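Protein OS-9 homolog (Saccharomyces cerevisiae, PDB 2YMA) acts as an endoplasmic reticulum lectin that recruits misfolded lumenal glycoproteins to the HRD1 ubiquitin ligase for degradation, and self-associates through the dimerization domain described here. Local coordinates at residues Cys85-Glu90 against Asn126-Ser131; Val71-Gly76 against Leu130-Gly135. All coordinates share one frame; numbering follows the deposited sequence.

Contact 1 of 2, residues Cys85-Glu90 against Asn126-Ser131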
ATOM      1  N   CYS A  85      -7.226   4.612   6.088  1.00 58.02           N
ATOM      2  CA  CYS A  85      -6.277   3.529   5.859  1.00 44.13           C
ATOM      3  C   CYS A  85      -5.876   3.410   4.407  1.00 46.35           C
ATOM      4  O   CYS A  85      -6.465   4.047   3.537  1.00 45.73           O
ATOM      5  CB  CYS A  85      -6.902   2.201   6.286  1.00 46.46           C
ATOM      6  SG  CYS A  85      -8.298   1.690   5.215  1.00 46.70           S
ATOM      7  N   VAL A  86      -4.858   2.588   4.166  1.00 39.60           N
ATOM      8  CA  VAL A  86      -4.552   2.102   2.841  1.00 41.64           C
ATOM      9  C   VAL A  86      -4.604   0.579   2.893  1.00 51.89           C
ATOM     10  O   VAL A  86      -3.799  -0.068   3.583  1.00 39.97           O
ATOM     11  CB  VAL A  86      -3.168   2.563   2.329  1.00 49.02           C
ATOM     12  CG1 VAL A  86      -2.836   1.850   1.024  1.00 34.50           C
ATOM     13  CG2 VAL A  86      -3.175   4.043   2.115  1.00 35.62           C
ATOM     14  N   TRP A  87      -5.570   0.023   2.170  1.00 37.99           N
ATOM     15  CA  TRP A  87      -5.875  -1.402   2.217  1.00 38.97           C
ATOM     16  C   TRP A  87      -5.688  -1.965   0.811  1.00 31.38           C
ATOM     17  O   TRP A  87      -6.142  -1.362  -0.166  1.00 41.30           O
ATOM     18  CB  TRP A  87      -7.319  -1.593   2.717  1.00 33.06           C
ATOM     19  CG  TRP A  87      -7.802  -3.036   2.839  1.00 48.88           C
ATOM     20  CD1 TRP A  87      -7.650  -3.875   3.921  1.00 44.33           C
ATOM     21  CD2 TRP A  87      -8.532  -3.787   1.857  1.00 45.80           C
ATOM     22  NE1 TRP A  87      -8.237  -5.094   3.663  1.00 37.48           N
ATOM     23  CE2 TRP A  87      -8.784  -5.067   2.409  1.00 50.20           C
ATOM     24  CE3 TRP A  87      -9.000  -3.501   0.565  1.00 48.80           C
ATOM     25  CZ2 TRP A  87      -9.478  -6.062   1.708  1.00 49.60           C
ATOM     26  CZ3 TRP A  87      -9.697  -4.491  -0.129  1.00 46.87           C
ATOM     27  CH2 TRP A  87      -9.923  -5.757   0.444  1.00 46.12           C
ATOM     28  N   LEU A  88      -5.008  -3.104   0.699  1.00 38.32           N
ATOM     29  CA  LEU A  88      -4.675  -3.678  -0.610  1.00 40.52           C
ATOM     30  C   LEU A  88      -5.132  -5.112  -0.689  1.00 37.21           C
ATOM     31  O   LEU A  88      -5.075  -5.839   0.298  1.00 47.40           O
ATOM     32  CB  LEU A  88      -3.158  -3.736  -0.838  1.00 43.01           C
ATOM     33  CG  LEU A  88      -2.149  -2.622  -0.653  1.00 58.77           C
ATOM     34  CD1 LEU A  88      -2.111  -2.166   0.797  1.00 66.01           C
ATOM     35  CD2 LEU A  88      -0.803  -3.191  -1.074  1.00 53.76           C
ATOM     36  N   ALA A  89      -5.505  -5.538  -1.887  1.00 48.54           N
ATOM     37  CA  ALA A  89      -5.895  -6.922  -2.112  1.00 43.98           C
ATOM     38  C   ALA A  89      -5.687  -7.310  -3.567  1.00 49.74           C
ATOM     39  O   ALA A  89      -5.902  -6.494  -4.482  1.00 42.29           O
ATOM     40  CB  ALA A  89      -7.358  -7.134  -1.702  1.00 42.90           C
ATOM     41  N   GLU A  90      -5.245  -8.548  -3.779  1.00 45.39           N
ATOM     42  CA  GLU A  90      -5.195  -9.109  -5.121  1.00 48.58           C
ATOM     43  C   GLU A  90      -6.617  -9.276  -5.633  1.00 54.83           C
ATOM     44  O   GLU A  90      -7.526  -9.684  -4.893  1.00 43.11           O
ATOM     45  CB  GLU A  90      -4.510 -10.479  -5.137  1.00 52.40           C
ATOM     46  CG  GLU A  90      -3.063 -10.489  -4.685  1.00 66.91           C
ATOM     47  CD  GLU A  90      -2.415 -11.854  -4.871  1.00 92.32           C
ATOM     48  OE1 GLU A  90      -2.995 -12.702  -5.586  1.00102.04           O
ATOM     49  OE2 GLU A  90      -1.323 -12.080  -4.304  1.00101.09           O
ATOM     50  N   ASN A 126       3.058 -10.266   3.231  1.00 55.30           N
ATOM     51  CA  ASN A 126       2.258  -9.063   3.469  1.00 51.46           C
ATOM     52  C   ASN A 126       0.829  -9.366   3.904  1.00 42.89           C
ATOM     53  O   ASN A 126       0.198 -10.295   3.413  1.00 56.60           O
ATOM     54  CB  ASN A 126       2.183  -8.174   2.229  1.00 52.98           C
ATOM     55  CG  ASN A 126       3.544  -7.681   1.761  1.00 60.28           C
ATOM     56  OD1 ASN A 126       4.451  -7.424   2.552  1.00 57.17           O
ATOM     57  ND2 ASN A 126       3.681  -7.539   0.458  1.00 47.41           N
ATOM     58  N   GLY A 127       0.322  -8.556   4.824  1.00 44.15           N
ATOM     59  CA  GLY A 127      -1.101  -8.498   5.063  1.00 43.78           C
ATOM     60  C   GLY A 127      -1.767  -7.571   4.055  1.00 46.64           C
ATOM     61  O   GLY A 127      -1.172  -7.209   3.046  1.00 54.58           O
ATOM     62  N   ASN A 128      -3.009  -7.197   4.340  1.00 43.52           N
ATOM     63  CA  ASN A 128      -3.802  -6.327   3.486  1.00 48.52           C
ATOM     64  C   ASN A 128      -3.564  -4.846   3.758  1.00 45.48           C
ATOM     65  O   ASN A 128      -3.828  -4.008   2.895  1.00 60.10           O
ATOM     66  CB  ASN A 128      -5.309  -6.636   3.661  1.00 36.25           C
ATOM     67  CG  ASN A 128      -5.705  -8.001   3.103  1.00 48.32           C
ATOM     68  OD1 ASN A 128      -5.943  -8.950   3.859  1.00 48.96           O
ATOM     69  ND2 ASN A 128      -5.776  -8.106   1.771  1.00 37.77           N
ATOM     70  N   PHE A 129      -3.109  -4.510   4.961  1.00 43.42           N
ATOM     71  CA  PHE A 129      -2.888  -3.104   5.301  1.00 49.48           C
ATOM     72  C   PHE A 129      -1.460  -2.654   5.093  1.00 42.76           C
ATOM     73  O   PHE A 129      -0.519  -3.282   5.563  1.00 47.61           O
ATOM     74  CB  PHE A 129      -3.289  -2.796   6.731  1.00 42.74           C
ATOM     75  CG  PHE A 129      -4.756  -2.789   6.954  1.00 47.61           C
ATOM     76  CD1 PHE A 129      -5.491  -1.636   6.761  1.00 45.20           C
ATOM     77  CD2 PHE A 129      -5.409  -3.941   7.368  1.00 41.43           C
ATOM     78  CE1 PHE A 129      -6.865  -1.636   6.980  1.00 55.07           C
ATOM     79  CE2 PHE A 129      -6.766  -3.936   7.604  1.00 40.68           C
ATOM     80  CZ  PHE A 129      -7.496  -2.788   7.403  1.00 49.53           C
ATOM     81  N   LEU A 130      -1.315  -1.559   4.363  1.00 44.59           N
ATOM     82  CA  LEU A 130      -0.040  -0.876   4.261  1.00 48.44           C
ATOM     83  C   LEU A 130       0.051   0.109   5.434  1.00 62.31           C
ATOM     84  O   LEU A 130       1.095   0.236   6.079  1.00 51.52           O
ATOM     85  CB  LEU A 130       0.065  -0.142   2.923  1.00 37.88           C
ATOM     86  CG  LEU A 130       1.275   0.775   2.774  1.00 49.01           C
ATOM     87  CD1 LEU A 130       2.560  -0.017   2.970  1.00 40.55           C
ATOM     88  CD2 LEU A 130       1.247   1.465   1.431  1.00 57.40           C
ATOM     89  N   SER A 131      -1.064   0.776   5.722  1.00 40.71           N
ATOM     90  CA  SER A 131      -1.108   1.767   6.778  1.00 46.87           C
ATOM     91  C   SER A 131      -2.543   1.990   7.261  1.00 45.79           C
ATOM     92  O   SER A 131      -3.506   1.645   6.571  1.00 41.50           O
ATOM     93  CB  SER A 131      -0.490   3.088   6.291  1.00 42.60           C
ATOM     94  OG  SER A 131      -1.405   3.858   5.522  1.00 51.95           O
TER
HETATM   95  O   HOH W   1      -8.568  -7.407   5.308  1.00 41.53           O

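Contact 2 of 2, residues Val71-Gly76 against Leu130-Gly135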
ATOM      1  N   VAL A  71     -13.667  -6.325   7.389  1.00 42.95           N
ATOM      2  CA  VAL A  71     -12.245  -6.101   7.585  1.00 46.68           C
ATOM      3  C   VAL A  71     -11.927  -5.454   8.922  1.00 59.12           C
ATOM      4  O   VAL A  71     -12.623  -4.546   9.401  1.00 49.76           O
ATOM      5  CB  VAL A  71     -11.522  -5.351   6.402  1.00 52.28           C
ATOM      6  CG1 VAL A  71     -12.198  -5.582   5.068  1.00 38.87           C
ATOM      7  CG2 VAL A  71     -11.331  -3.905   6.702  1.00 49.55           C
ATOM      8  N   SER A  72     -10.867  -5.960   9.532  1.00 46.75           N
ATOM      9  CA  SER A  72     -10.395  -5.431  10.791  1.00 52.36           C
ATOM     10  C   SER A  72      -8.924  -5.026  10.666  1.00 45.34           C
ATOM     11  O   SER A  72      -8.153  -5.625   9.898  1.00 42.88           O
ATOM     12  CB  SER A  72     -10.564  -6.479  11.888  1.00 58.73           C
ATOM     13  OG  SER A  72      -9.760  -7.615  11.623  1.00 54.70           O
ATOM     14  N   LEU A  73      -8.562  -3.998  11.428  1.00 50.40           N
ATOM     15  CA  LEU A  73      -7.201  -3.487  11.504  1.00 43.66           C
ATOM     16  C   LEU A  73      -6.249  -4.515  12.089  1.00 35.49           C
ATOM     17  O   LEU A  73      -6.668  -5.527  12.655  1.00 62.61           O
ATOM     18  CB  LEU A  73      -7.178  -2.210  12.351  1.00 53.53           C
ATOM     19  CG  LEU A  73      -8.149  -1.145  11.833  1.00 55.34           C
ATOM     20  CD1 LEU A  73      -8.261   0.014  12.806  1.00 64.54           C
ATOM     21  CD2 LEU A  73      -7.713  -0.669  10.435  1.00 50.66           C
ATOM     22  N   PRO A  74      -4.951  -4.274  11.927  1.00 59.38           N
ATOM     23  CA  PRO A  74      -3.946  -5.200  12.445  1.00 65.41           C
ATOM     24  C   PRO A  74      -3.976  -5.289  13.968  1.00 66.66           C
ATOM     25  O   PRO A  74      -3.503  -6.281  14.511  1.00 72.87           O
ATOM     26  CB  PRO A  74      -2.634  -4.593  11.957  1.00 53.09           C
ATOM     27  CG  PRO A  74      -3.011  -3.831  10.745  1.00 49.96           C
ATOM     28  CD  PRO A  74      -4.365  -3.263  11.035  1.00 52.22           C
ATOM     29  N   ASN A  75      -4.520  -4.283  14.644  1.00 66.68           N
ATOM     30  CA  ASN A  75      -4.711  -4.386  16.089  1.00 66.95           C
ATOM     31  C   ASN A  75      -5.873  -5.307  16.483  1.00 69.21           C
ATOM     32  O   ASN A  75      -6.096  -5.548  17.660  1.00 79.41           O
ATOM     33  CB  ASN A  75      -4.915  -3.007  16.722  1.00 49.34           C
ATOM     34  CG  ASN A  75      -6.189  -2.344  16.262  1.00 72.13           C
ATOM     35  OD1 ASN A  75      -6.867  -2.834  15.351  1.00 58.60           O
ATOM     36  ND2 ASN A  75      -6.525  -1.213  16.883  1.00 64.96           N
ATOM     37  N   GLY A  76      -6.613  -5.814  15.505  1.00 66.42           N
ATOM     38  CA  GLY A  76      -7.734  -6.691  15.797  1.00 50.69           C
ATOM     39  C   GLY A  76      -9.058  -5.947  15.879  1.00 52.64           C
ATOM     40  O   GLY A  76     -10.118  -6.565  15.939  1.00 49.65           O
ATOM     41  N   LEU A 130      -1.315  -1.559   4.363  1.00 44.59           N
ATOM     42  CA  LEU A 130      -0.040  -0.876   4.261  1.00 48.44           C
ATOM     43  C   LEU A 130       0.051   0.109   5.434  1.00 62.31           C
ATOM     44  O   LEU A 130       1.095   0.236   6.079  1.00 51.52           O
ATOM     45  CB  LEU A 130       0.065  -0.142   2.923  1.00 37.88           C
ATOM     46  CG  LEU A 130       1.275   0.775   2.774  1.00 49.01           C
ATOM     47  CD1 LEU A 130       2.560  -0.017   2.970  1.00 40.55           C
ATOM     48  CD2 LEU A 130       1.247   1.465   1.431  1.00 57.40           C
ATOM     49  N   SER A 131      -1.064   0.776   5.722  1.00 40.71           N
ATOM     50  CA  SER A 131      -1.108   1.767   6.778  1.00 46.87           C
ATOM     51  C   SER A 131      -2.543   1.990   7.261  1.00 45.79           C
ATOM     52  O   SER A 131      -3.506   1.645   6.571  1.00 41.50           O
ATOM     53  CB  SER A 131      -0.490   3.088   6.291  1.00 42.60           C
ATOM     54  OG  SER A 131      -1.405   3.858   5.522  1.00 51.95           O
ATOM     55  N   TYR A 132      -2.680   2.576   8.448  1.00 43.06           N
ATOM     56  CA  TYR A 132      -3.994   2.921   8.982  1.00 49.72           C
ATOM     57  C   TYR A 132      -3.892   4.000  10.052  1.00 62.82           C
ATOM     58  O   TYR A 132      -2.813   4.310  10.544  1.00 54.93           O
ATOM     59  CB  TYR A 132      -4.695   1.687   9.556  1.00 46.75           C
ATOM     60  CG  TYR A 132      -3.937   1.056  10.686  1.00 56.73           C
ATOM     61  CD1 TYR A 132      -2.922   0.141  10.440  1.00 47.90           C
ATOM     62  CD2 TYR A 132      -4.222   1.383  12.003  1.00 52.11           C
ATOM     63  CE1 TYR A 132      -2.221  -0.438  11.479  1.00 51.64           C
ATOM     64  CE2 TYR A 132      -3.530   0.811  13.043  1.00 67.87           C
ATOM     65  CZ  TYR A 132      -2.533  -0.097  12.778  1.00 73.59           C
ATOM     66  OH  TYR A 132      -1.843  -0.664  13.825  1.00 91.65           O
ATOM     67  N   LYS A 133      -5.034   4.559  10.417  1.00 59.55           N
ATOM     68  CA  LYS A 133      -5.084   5.614  11.408  1.00 62.84           C
ATOM     69  C   LYS A 133      -6.437   5.584  12.099  1.00 71.61           C
ATOM     70  O   LYS A 133      -7.460   5.864  11.475  1.00 75.54           O
ATOM     71  CB  LYS A 133      -4.870   6.968  10.737  1.00 64.51           C
ATOM     72  CG  LYS A 133      -4.977   8.156  11.687  1.00 67.68           C
ATOM     73  CD  LYS A 133      -5.022   9.460  10.904  1.00 74.87           C
ATOM     74  CE  LYS A 133      -4.853  10.679  11.805  1.00 81.94           C
ATOM     75  NZ  LYS A 133      -3.435  10.884  12.214  1.00 79.52           N
ATOM     76  N   ILE A 134      -6.441   5.230  13.382  1.00 77.67           N
ATOM     77  CA  ILE A 134      -7.684   5.111  14.135  1.00 83.96           C
ATOM     78  C   ILE A 134      -8.179   6.493  14.530  1.00 83.63           C
ATOM     79  O   ILE A 134      -7.490   7.225  15.239  1.00 78.24           O
ATOM     80  CB  ILE A 134      -7.515   4.197  15.366  1.00 86.22           C
ATOM     81  CG1 ILE A 134      -7.102   2.795  14.912  1.00 90.19           C
ATOM     82  CG2 ILE A 134      -8.803   4.128  16.163  1.00 91.04           C
ATOM     83  CD1 ILE A 134      -7.276   1.718  15.962  1.00 97.01           C
ATOM     84  N   GLY A 135      -9.361   6.859  14.038  1.00 74.57           N
ATOM     85  CA  GLY A 135      -9.882   8.202  14.235  1.00 99.63           C
ATOM     86  C   GLY A 135     -10.960   8.316  15.299  1.00115.73           C
ATOM     87  O   GLY A 135     -11.033   7.493  16.213  1.00 92.63           O
TER

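Contact 1 of 2, residues Cys85-Glu90 against Asn126-Ser131
A classic beta bulge, with Leu130 and Ser131 both set against Val86, marks this antiparallel pairing of strand 84-92 with strand 129-133 in the Yos9 dimerization domain. Val86 uses both its backbone polar atoms on the bulged strand: its N donates to Ser131 O (2.9 Å), from above that carbonyl's plane, and its O accepts from Leu130 N. Beyond the bulge the register has shifted by one residue, and Trp87 and Phe129 form a non-hydrogen-bonded pair with CA atoms 4.6 Å apart. Their rings make an edge-to-face pair, planes at 72°: Trp87 brings CD1 over one face of Phe129, offset toward the rim, 3.7 Å from CZ. Cys85 CB lies at the edge of the same phenyl ring. On the sheet face bearing Val86, Leu88 CD1 packs on Leu130 CB (3.7 Å), and Leu130 of the second subunit packs on both Val86 and Leu88, which places this face at the dimer interface. Asn128 closes the pairing twice over. Its O accepts from Leu88 N, while its side chain, with CG anti to the carbonyl carbon (chi1 -69°), lies alongside the Trp87 indole, CB 3.3 Å from NE1. OD1 is held by Asp35 N. The amide's other end returns to the strand: Asn128 ND2 donates to Leu88 O at 2.8 Å, nearly straight at 174° and in both the carbonyl and amide planes.

Contact 2 of 2, residues Val71-Gly76 against Leu130-Gly135
Apolar side-chain contact at the surface joins the loop between helix 52-67 and strand 84-92 to the end of strand 129-133, with no hydrogen bond crossing between the two segments. Pro74 and Tyr132 give the clearest evidence: Pro74 CD stands over one face of the phenol ring, 4.0 Å from its centroid and 28° off the normal, a CH-pi contact. Pro74 CG extends the overlap to Tyr132 CE1 at 3.6 Å. The first torsion of Tyr132 sets CG between the backbone N and the carbonyl carbon (chi1 61°), and the second (chi2 -85°) turns the ring plane. Leu73 divides its two methyls, CD2 meeting Tyr132 CB at 3.9 Å and CD1 meeting Ile134 CG1 at 3.7 Å. Ile134 CD1 and Asn75 ND2 approach tip to tip, without a polar bond, while Asn75 OD1 accepts from His77 N. A type I beta turn from Leu73 to Gly76, closed by Gly76 N to Leu73 O at 2.9 Å, presents Pro74 and Asn75 at its two central positions. On the loop side, Leu73 also packs on Leu79; across the contact, the strand holding Tyr132 is paired with strand 84-92, Lys133 being backbone hydrogen-bonded to Ser84, and the Tyr132 ring meets Phe115 of the second subunit.

Contact 1 is buried and contact 2 lies at the surface, their centres about 9 Å apart, and both use strand 129-133. The chemistry follows the location: 85-90 against 126-131 combines three backbone hydrogen bonds and one side-chain amide bond with apolar packing and buries 445 Å², whereas 71-76 against 130-135 has only side-chain packing and buries 241 Å². Phe129 joins them physically, its CE1 lying 3.7 Å from Leu73 CD2 and its CD2 3.9 Å from Pro74 CD, so the loop that meets Tyr132 also covers part of the aromatic pair. Both contacts touch the second subunit; Leu130, shared by their segments, accepts a hydrogen bond at its O from Asn117 ND2 of the second subunit.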